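PDB 5B68: 4-alpha-glucanotransferase from Corynebacterium glutamicum, which is an amylomaltase, an enzyme whose TIM-barrel domain follows an N-terminal beta-sandwich domain. Local coordinates for residues T555-T559 / C647-D652; V604-A610 / H635-A639; A566-G571 / R621-L627. All coordinates share one frame; numbering follows the deposited sequence.

Contact 1. Residues T555-T559 / C647-D652; sequences TTVTT and CVCLVD
T558 lays its methyl CG2 over the sulfur of C649, 3.7 Å from SG, and the same methyl meets the carboxylate of D652, 3.5 Å from OD2. The contact lies at the C-terminal ends of two neighbouring parallel strands of the TIM barrel, 553-556 and 645-649, the seventh and eighth in chain order. Both chains leave the sheet here: 555-559 runs on into a loop, while 647-652 turns into the short helix 650-654.

A backbone bond from C647 N to T555 O, 2.9 Å long and bent to 140° at the hydrogen, is the direct hydrogen bond across the pair. Beyond it the chains part, and the CA atoms of T558 and C649 are 7.0 Å apart. A water wedges into the widening gap. It accepts a hydrogen bond from V557 N at 2.9 Å and donates one to C647 O at 2.8 Å, so it bridges two backbone groups that do not meet directly. C649 N adds only a weak, long third bond to it.

The SG of C649 stands beside its own backbone N, anti to the carbonyl carbon (chi1 -63°), and this brings the sulfur to T558. D652 approaches from the short helix; its OD2 is also hydrogen-bonded to T565 OG1, so the carboxylate ties the turn to the first residue of helix 565-569. M181 of the first barrel strand, 177-182, packs on both cysteines, while V638 and H635 of helix 627-639 cover V557. At the end of its strand T556 braces the loop that follows: its hydroxyl, tucked between its own backbone N and carbonyl carbon, donates from OG1 to T558 O over 3.0 Å.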
loop_
_atom_site.group_PDB
_atom_site.type_symbol
_atom_site.label_atom_id
_atom_site.label_comp_id
_atom_site.label_asym_id
_atom_site.label_seq_id
_atom_site.Cartn_x
_atom_site.Cartn_y
_atom_site.Cartn_z
ATOM N N THR A 555 2.600 9.436 -14.241
ATOM C CA THR A 555 1.634 10.506 -14.559
ATOM C C THR A 555 0.304 9.943 -15.084
ATOM O O THR A 555 0.274 9.071 -15.987
ATOM C CB THR A 555 2.268 11.497 -15.558
ATOM O OG1 THR A 555 3.388 12.101 -14.921
ATOM C CG2 THR A 555 1.280 12.609 -15.891
ATOM N N THR A 556 -0.803 10.373 -14.497
ATOM C CA THR A 556 -2.121 9.942 -14.922
ATOM C C THR A 556 -2.981 11.176 -15.140
ATOM O O THR A 556 -2.617 12.288 -14.641
ATOM C CB THR A 556 -2.881 9.113 -13.839
ATOM O OG1 THR A 556 -2.830 9.802 -12.562
ATOM C CG2 THR A 556 -2.280 7.843 -13.747
ATOM N N VAL A 557 -4.107 10.965 -15.797
ATOM C CA VAL A 557 -5.116 12.029 -15.921
ATOM C C VAL A 557 -5.897 12.044 -14.627
ATOM O O VAL A 557 -6.221 13.089 -14.093
ATOM C CB VAL A 557 -6.085 11.784 -17.071
ATOM C CG1 VAL A 557 -7.207 12.820 -17.064
ATOM C CG2 VAL A 557 -5.342 11.702 -18.396
ATOM N N THR A 558 -6.250 10.858 -14.149
ATOM C CA THR A 558 -7.167 10.720 -13.038
ATOM C C THR A 558 -6.791 9.531 -12.126
ATOM O O THR A 558 -5.746 8.985 -12.301
ATOM C CB THR A 558 -8.606 10.637 -13.529
ATOM O OG1 THR A 558 -9.509 10.848 -12.428
ATOM C CG2 THR A 558 -8.896 9.322 -14.220
ATOM N N THR A 559 -7.577 9.266 -11.094
ATOM C CA THR A 559 -7.276 8.184 -10.119
ATOM C C THR A 559 -8.596 7.660 -9.638
ATOM O O THR A 559 -9.621 8.265 -9.861
ATOM C CB THR A 559 -6.543 8.589 -8.815
ATOM O OG1 THR A 559 -7.392 9.404 -8.012
ATOM C CG2 THR A 559 -5.275 9.272 -9.090
ATOM N N CYS A 647 -0.271 6.422 -17.071
ATOM C CA CYS A 647 -1.269 5.445 -16.759
ATOM C C CYS A 647 -2.583 5.936 -17.261
ATOM O O CYS A 647 -2.935 7.099 -16.988
ATOM C CB CYS A 647 -1.370 5.171 -15.230
ATOM S SG CYS A 647 -2.394 3.692 -14.946
ATOM N N VAL A 648 -3.225 5.086 -18.076
ATOM C CA VAL A 648 -4.556 5.318 -18.619
ATOM C C VAL A 648 -5.452 4.559 -17.682
ATOM O O VAL A 648 -5.245 3.376 -17.485
ATOM C CB VAL A 648 -4.705 4.715 -20.052
ATOM C CG1 VAL A 648 -6.126 4.895 -20.597
ATOM C CG2 VAL A 648 -3.638 5.242 -20.958
ATOM N N CYS A 649 -6.426 5.228 -17.114
ATOM C CA CYS A 649 -7.454 4.544 -16.354
ATOM C C CYS A 649 -8.465 3.862 -17.267
ATOM O O CYS A 649 -9.004 4.456 -18.194
ATOM C CB CYS A 649 -8.134 5.467 -15.368
ATOM S SG CYS A 649 -7.021 6.136 -14.055
ATOM N N LEU A 650 -8.746 2.584 -16.957
ATOM C CA LEU A 650 -9.583 1.757 -17.757
ATOM C C LEU A 650 -10.952 2.412 -17.886
ATOM O O LEU A 650 -11.588 2.333 -18.958
ATOM C CB LEU A 650 -9.757 0.331 -17.140
ATOM C CG LEU A 650 -10.596 -0.640 -17.969
ATOM C CD1 LEU A 650 -9.880 -0.901 -19.303
ATOM C CD2 LEU A 650 -10.861 -1.956 -17.194
ATOM N N VAL A 651 -11.410 3.024 -16.813
ATOM C CA VAL A 651 -12.709 3.716 -16.826
ATOM C C VAL A 651 -12.781 4.739 -17.961
ATOM O O VAL A 651 -13.863 4.950 -18.515
ATOM C CB VAL A 651 -13.024 4.458 -15.483
ATOM C CG1 VAL A 651 -13.346 3.450 -14.394
ATOM C CG2 VAL A 651 -11.938 5.402 -15.022
ATOM N N ASP A 652 -11.674 5.412 -18.212
ATOM C CA ASP A 652 -11.622 6.460 -19.252
ATOM C C ASP A 652 -11.600 5.873 -20.662
ATOM O O ASP A 652 -11.915 6.594 -21.612
ATOM C CB ASP A 652 -10.385 7.366 -19.069
ATOM C CG ASP A 652 -10.552 8.336 -17.935
ATOM O OD1 ASP A 652 -11.668 8.363 -17.388
ATOM O OD2 ASP A 652 -9.619 9.083 -17.633
HETATM O O HOH W 1 -5.315 8.372 -16.134
#

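Contact 2. Residues V604-A610 / H635-A639; sequences VAASANA and HTFVA
A Schellman motif closes helix 587-607, and the turn it forms packs on helix 627-639 of the same TIM-barrel domain, chiefly through F637. N609, with its positive phi of 67°, is the C-prime residue. The helix end is tied by A610 N to A605 O at 2.9 Å and by N609 N to A606 O at 3.0 Å. A608 and A610, on either side of N609 in sequence, both point their CB toward the partner helix.

F637 is the large group on the other side, and most of what 635-639 buries here belongs to it. Its CG lies anti to the backbone N (chi1 177°), which carries the ring out to the last turn of helix 587-607. A608 CB comes up at the ring edge, close to its plane, 3.9 Å from CD1. A605 reaches that same corner of the ring with its backbone, CA lying 3.7 Å from CD1 at a slant. At the far end of the ring V604 CG1 sits 3.7 Å from CZ, also obliquely. No hydrogen bond crosses between the two segments, so small apolar groups fitted round one aromatic ring make the joint.

The neighbours continue this packing: L532 also touches F637, and Q546 touches A608 while its NE2 bonds to F637 O. Helix 627-639 faces the barrel with H635 and V638, which rest on V648 and T646 of strand 645-649. T636 turns its OG1 back to E632 O within its own helix. Nearer the backbone of that helix, the A610 methyl rests against both residues, with CB 3.8 Å from F637 CB and 4.1 Å from T636 CG2.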
loop_
_atom_site.group_PDB
_atom_site.type_symbol
_atom_site.label_atom_id
_atom_site.label_comp_id
_atom_site.label_asym_id
_atom_site.label_seq_id
_atom_site.Cartn_x
_atom_site.Cartn_y
_atom_site.Cartn_z
ATOM N N VAL A 604 -3.488 24.720 -22.047
ATOM C CA VAL A 604 -2.096 24.232 -21.940
ATOM C C VAL A 604 -1.871 23.039 -22.847
ATOM O O VAL A 604 -0.808 22.888 -23.423
ATOM C CB VAL A 604 -1.714 23.979 -20.443
ATOM C CG1 VAL A 604 -0.667 22.928 -20.286
ATOM C CG2 VAL A 604 -1.290 25.309 -19.794
ATOM N N ALA A 605 -2.886 22.170 -22.930
ATOM C CA ALA A 605 -2.833 20.996 -23.836
ATOM C C ALA A 605 -2.683 21.422 -25.308
ATOM O O ALA A 605 -1.863 20.878 -26.067
ATOM C CB ALA A 605 -4.070 20.124 -23.623
ATOM N N ALA A 606 -3.402 22.466 -25.656
ATOM C CA ALA A 606 -3.302 23.037 -26.985
ATOM C C ALA A 606 -1.950 23.658 -27.259
ATOM O O ALA A 606 -1.496 23.574 -28.392
ATOM C CB ALA A 606 -4.463 24.021 -27.227
ATOM N N SER A 607 -1.267 24.265 -26.271
ATOM C CA SER A 607 0.101 24.748 -26.489
ATOM C C SER A 607 1.068 23.642 -26.757
ATOM O O SER A 607 2.122 23.821 -27.372
ATOM C CB SER A 607 0.596 25.532 -25.260
ATOM O OG SER A 607 -0.196 26.697 -25.129
ATOM N N ALA A 608 0.706 22.456 -26.284
ATOM C CA ALA A 608 1.499 21.254 -26.564
ATOM C C ALA A 608 1.018 20.511 -27.836
ATOM O O ALA A 608 1.493 19.437 -28.096
ATOM C CB ALA A 608 1.426 20.324 -25.356
ATOM N N ASN A 609 0.121 21.111 -28.611
ATOM C CA ASN A 609 -0.427 20.498 -29.837
ATOM C C ASN A 609 -1.313 19.271 -29.590
ATOM O O ASN A 609 -1.626 18.542 -30.513
ATOM C CB ASN A 609 0.679 20.295 -30.886
ATOM C CG ASN A 609 1.260 21.655 -31.352
ATOM O OD1 ASN A 609 0.529 22.594 -31.531
ATOM N ND2 ASN A 609 2.544 21.737 -31.517
ATOM N N ALA A 610 -1.708 19.038 -28.328
ATOM C CA ALA A 610 -2.529 17.832 -28.008
ATOM C C ALA A 610 -3.989 18.033 -28.378
ATOM O O ALA A 610 -4.755 17.094 -28.538
ATOM C CB ALA A 610 -2.405 17.500 -26.512
ATOM N N HIS A 635 -5.190 12.583 -23.071
ATOM C CA HIS A 635 -4.330 11.426 -23.042
ATOM C C HIS A 635 -3.063 11.618 -23.853
ATOM O O HIS A 635 -1.977 11.213 -23.456
ATOM C CB HIS A 635 -5.103 10.177 -23.447
ATOM C CG HIS A 635 -6.048 9.717 -22.390
ATOM N ND1 HIS A 635 -5.682 8.787 -21.426
ATOM C CD2 HIS A 635 -7.282 10.143 -22.048
ATOM C CE1 HIS A 635 -6.680 8.614 -20.585
ATOM N NE2 HIS A 635 -7.674 9.406 -20.950
ATOM N N THR A 636 -3.196 12.278 -24.999
ATOM C CA THR A 636 -2.033 12.662 -25.778
ATOM C C THR A 636 -1.079 13.589 -24.997
ATOM O O THR A 636 0.211 13.442 -25.082
ATOM C CB THR A 636 -2.488 13.349 -27.126
ATOM O OG1 THR A 636 -3.206 12.378 -27.917
ATOM C CG2 THR A 636 -1.309 13.763 -27.872
ATOM N N PHE A 637 -1.667 14.568 -24.346
ATOM C CA PHE A 637 -0.921 15.547 -23.527
ATOM C C PHE A 637 -0.061 14.803 -22.469
ATOM O O PHE A 637 1.110 14.986 -22.402
ATOM C CB PHE A 637 -1.897 16.476 -22.857
ATOM C CG PHE A 637 -1.257 17.471 -21.935
ATOM C CD1 PHE A 637 -0.514 18.519 -22.429
ATOM C CD2 PHE A 637 -1.364 17.338 -20.547
ATOM C CE1 PHE A 637 0.112 19.441 -21.604
ATOM C CE2 PHE A 637 -0.723 18.268 -19.716
ATOM C CZ PHE A 637 -0.011 19.332 -20.236
ATOM N N VAL A 638 -0.692 13.853 -21.784
ATOM C CA VAL A 638 0.012 13.021 -20.761
ATOM C C VAL A 638 1.052 12.117 -21.401
ATOM O O VAL A 638 2.189 12.063 -20.925
ATOM C CB VAL A 638 -1.027 12.243 -19.967
ATOM C CG1 VAL A 638 -0.427 11.027 -19.275
ATOM C CG2 VAL A 638 -1.691 13.177 -18.979
ATOM N N ALA A 639 0.700 11.497 -22.537
ATOM C CA ALA A 639 1.598 10.531 -23.196
ATOM C C ALA A 639 2.928 11.179 -23.618
ATOM O O ALA A 639 3.981 10.522 -23.630
ATOM C CB ALA A 639 0.905 9.864 -24.424
#

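Contact 3. Residues A566-G571 / R621-L627; sequences AGYLEG and RDQRGEL
Bends at chi3, -76° in R621 and -49° in R624, fold the two arginine chains so that both NH2 groups converge on L569 O. The R621 bond is the straighter, NH2 to O 2.9 Å at 161°; the oxygen lies in the guanidinium plane, while the nitrogen stands above the carbonyl plane. The R624 bond to the same oxygen is weak. R624 is steadied from behind, because its NE donates to R621 O at 2.9 Å, on a lone pair in that carbonyl's plane. G571, the C-prime residue of the Schellman motif ending helix 565-569, sets its CA over one face of the R621 guanidinium. Two positive groups thus gather where the helix ends, which probably suits its carbonyl-rich terminus.

Farther along, L627 closes the apolar side, CD1 resting 3.8 Å from A566 CB and CD2 3.7 Å from L569 CD1. Helix 587-607 backs the arginines: D594 forms a salt bridge with R621 NH1, and Q598 bonds both R624 NH1 and Y568 O. The loop 621-626 thus links helices 565-569 and 587-607, then enters helix 627-639 at L627.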
loop_
_atom_site.group_PDB
_atom_site.type_symbol
_atom_site.label_atom_id
_atom_site.label_comp_id
_atom_site.label_asym_id
_atom_site.label_seq_id
_atom_site.Cartn_x
_atom_site.Cartn_y
_atom_site.Cartn_z
ATOM N N ALA A 566 -14.839 11.298 -18.129
ATOM C CA ALA A 566 -16.101 11.646 -18.806
ATOM C C ALA A 566 -17.044 12.355 -17.831
ATOM O O ALA A 566 -17.783 13.273 -18.217
ATOM C CB ALA A 566 -16.791 10.449 -19.399
ATOM N N GLY A 567 -17.048 11.908 -16.579
ATOM C CA GLY A 567 -17.826 12.596 -15.504
ATOM C C GLY A 567 -17.223 13.904 -15.062
ATOM O O GLY A 567 -17.942 14.918 -14.924
ATOM N N TYR A 568 -15.900 13.914 -14.908
ATOM C CA TYR A 568 -15.169 15.066 -14.469
ATOM C C TYR A 568 -15.341 16.237 -15.465
ATOM O O TYR A 568 -15.581 17.342 -15.068
ATOM C CB TYR A 568 -13.695 14.743 -14.324
ATOM C CG TYR A 568 -12.937 15.721 -13.531
ATOM C CD1 TYR A 568 -12.595 16.958 -14.048
ATOM C CD2 TYR A 568 -12.575 15.455 -12.206
ATOM C CE1 TYR A 568 -11.897 17.879 -13.309
ATOM C CE2 TYR A 568 -11.850 16.382 -11.466
ATOM C CZ TYR A 568 -11.536 17.600 -12.016
ATOM O OH TYR A 568 -10.820 18.556 -11.314
ATOM N N LEU A 569 -15.199 15.972 -16.760
ATOM C CA LEU A 569 -15.474 16.996 -17.794
ATOM C C LEU A 569 -16.856 17.642 -17.665
ATOM O O LEU A 569 -16.994 18.824 -18.002
ATOM C CB LEU A 569 -15.317 16.384 -19.211
ATOM C CG LEU A 569 -13.853 16.151 -19.644
ATOM C CD1 LEU A 569 -13.698 15.177 -20.827
ATOM C CD2 LEU A 569 -13.112 17.446 -19.927
ATOM N N GLU A 570 -17.850 16.881 -17.197
ATOM C CA GLU A 570 -19.228 17.348 -17.136
ATOM C C GLU A 570 -19.629 17.855 -15.733
ATOM O O GLU A 570 -20.817 18.001 -15.446
ATOM C CB GLU A 570 -20.181 16.267 -17.736
ATOM C CG GLU A 570 -20.157 16.271 -19.276
ATOM C CD GLU A 570 -20.340 14.895 -19.934
ATOM O OE1 GLU A 570 -21.449 14.320 -19.753
ATOM O OE2 GLU A 570 -19.394 14.397 -20.649
ATOM N N GLY A 571 -18.636 18.144 -14.889
ATOM C CA GLY A 571 -18.832 18.574 -13.515
ATOM C C GLY A 571 -19.246 17.554 -12.462
ATOM O O GLY A 571 -19.626 17.955 -11.386
ATOM N N ARG A 621 -19.361 24.864 -21.427
ATOM C CA ARG A 621 -18.873 23.519 -21.128
ATOM C C ARG A 621 -19.138 22.547 -22.263
ATOM O O ARG A 621 -18.290 21.712 -22.577
ATOM C CB ARG A 621 -19.517 22.979 -19.862
ATOM C CG ARG A 621 -18.784 21.775 -19.267
ATOM C CD ARG A 621 -19.489 21.261 -18.018
ATOM N NE ARG A 621 -19.215 22.140 -16.884
ATOM C CZ ARG A 621 -18.155 22.081 -16.082
ATOM N NH1 ARG A 621 -18.074 22.940 -15.085
ATOM N NH2 ARG A 621 -17.208 21.116 -16.221
ATOM N N ASP A 622 -20.314 22.648 -22.876
ATOM C CA ASP A 622 -20.670 21.717 -23.933
ATOM C C ASP A 622 -20.220 22.203 -25.335
ATOM O O ASP A 622 -20.565 21.579 -26.324
ATOM C CB ASP A 622 -22.174 21.341 -23.835
ATOM C CG ASP A 622 -23.111 22.471 -24.279
ATOM O OD1 ASP A 622 -22.638 23.633 -24.408
ATOM O OD2 ASP A 622 -24.320 22.180 -24.493
ATOM N N GLN A 623 -19.405 23.247 -25.365
ATOM C CA GLN A 623 -18.811 23.780 -26.581
ATOM C C GLN A 623 -17.309 23.516 -26.779
ATOM O O GLN A 623 -16.686 24.204 -27.554
ATOM C CB GLN A 623 -19.056 25.285 -26.649
ATOM C CG GLN A 623 -20.511 25.678 -26.784
ATOM C CD GLN A 623 -20.746 27.167 -26.588
ATOM O OE1 GLN A 623 -19.814 27.944 -26.409
ATOM N NE2 GLN A 623 -22.010 27.569 -26.631
ATOM N N ARG A 624 -16.723 22.574 -26.047
ATOM C CA ARG A 624 -15.243 22.391 -26.021
ATOM C C ARG A 624 -14.772 21.207 -26.896
ATOM O O ARG A 624 -13.570 21.015 -27.081
ATOM C CB ARG A 624 -14.763 22.203 -24.556
ATOM C CG ARG A 624 -15.076 23.417 -23.667
ATOM C CD ARG A 624 -14.872 23.223 -22.160
ATOM N NE ARG A 624 -15.508 21.994 -21.704
ATOM C CZ ARG A 624 -15.156 21.321 -20.592
ATOM N NH1 ARG A 624 -14.202 21.755 -19.805
ATOM N NH2 ARG A 624 -15.790 20.233 -20.279
ATOM N N GLY A 625 -15.723 20.472 -27.467
ATOM C CA GLY A 625 -15.441 19.316 -28.312
ATOM C C GLY A 625 -16.239 18.155 -27.803
ATOM O O GLY A 625 -16.772 18.203 -26.692
ATOM N N GLU A 626 -16.263 17.089 -28.582
ATOM C CA GLU A 626 -16.912 15.854 -28.206
ATOM C C GLU A 626 -16.125 15.167 -27.095
ATOM O O GLU A 626 -14.944 15.360 -26.981
ATOM C CB GLU A 626 -16.938 14.917 -29.396
ATOM C CG GLU A 626 -17.633 15.462 -30.610
ATOM C CD GLU A 626 -19.034 14.945 -30.691
ATOM O OE1 GLU A 626 -19.861 15.387 -29.874
ATOM O OE2 GLU A 626 -19.299 14.085 -31.549
ATOM N N LEU A 627 -16.780 14.306 -26.336
ATOM C CA LEU A 627 -16.122 13.667 -25.220
ATOM C C LEU A 627 -14.893 12.926 -25.703
ATOM O O LEU A 627 -13.836 13.078 -25.140
ATOM C CB LEU A 627 -17.077 12.640 -24.616
ATOM C CG LEU A 627 -16.867 12.049 -23.222
ATOM C CD1 LEU A 627 -16.936 10.540 -23.189
ATOM C CD2 LEU A 627 -15.629 12.563 -22.526
#

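Overall arrangement
The three contacts lie on the same side of the chain's centre, with their own centres 15 to 16 Å apart. Contact 1 joins the seventh and eighth strands of the TIM barrel, and the chain between those strands holds both of the others. Contacts 2 and 3 interlock along it: 566-571, then 604-610, 621-627 and 635-639. Contacts 1 and 2 touch directly, since helix 627-639 leads on into strand 645-649 and packs against the barrel there. Contacts 2 and 3 stay about 8 Å apart at their nearest atoms, but helix 627-639 takes part in both. The long crossover, more than half of it helix, is thereby held together beside the last barrel strands.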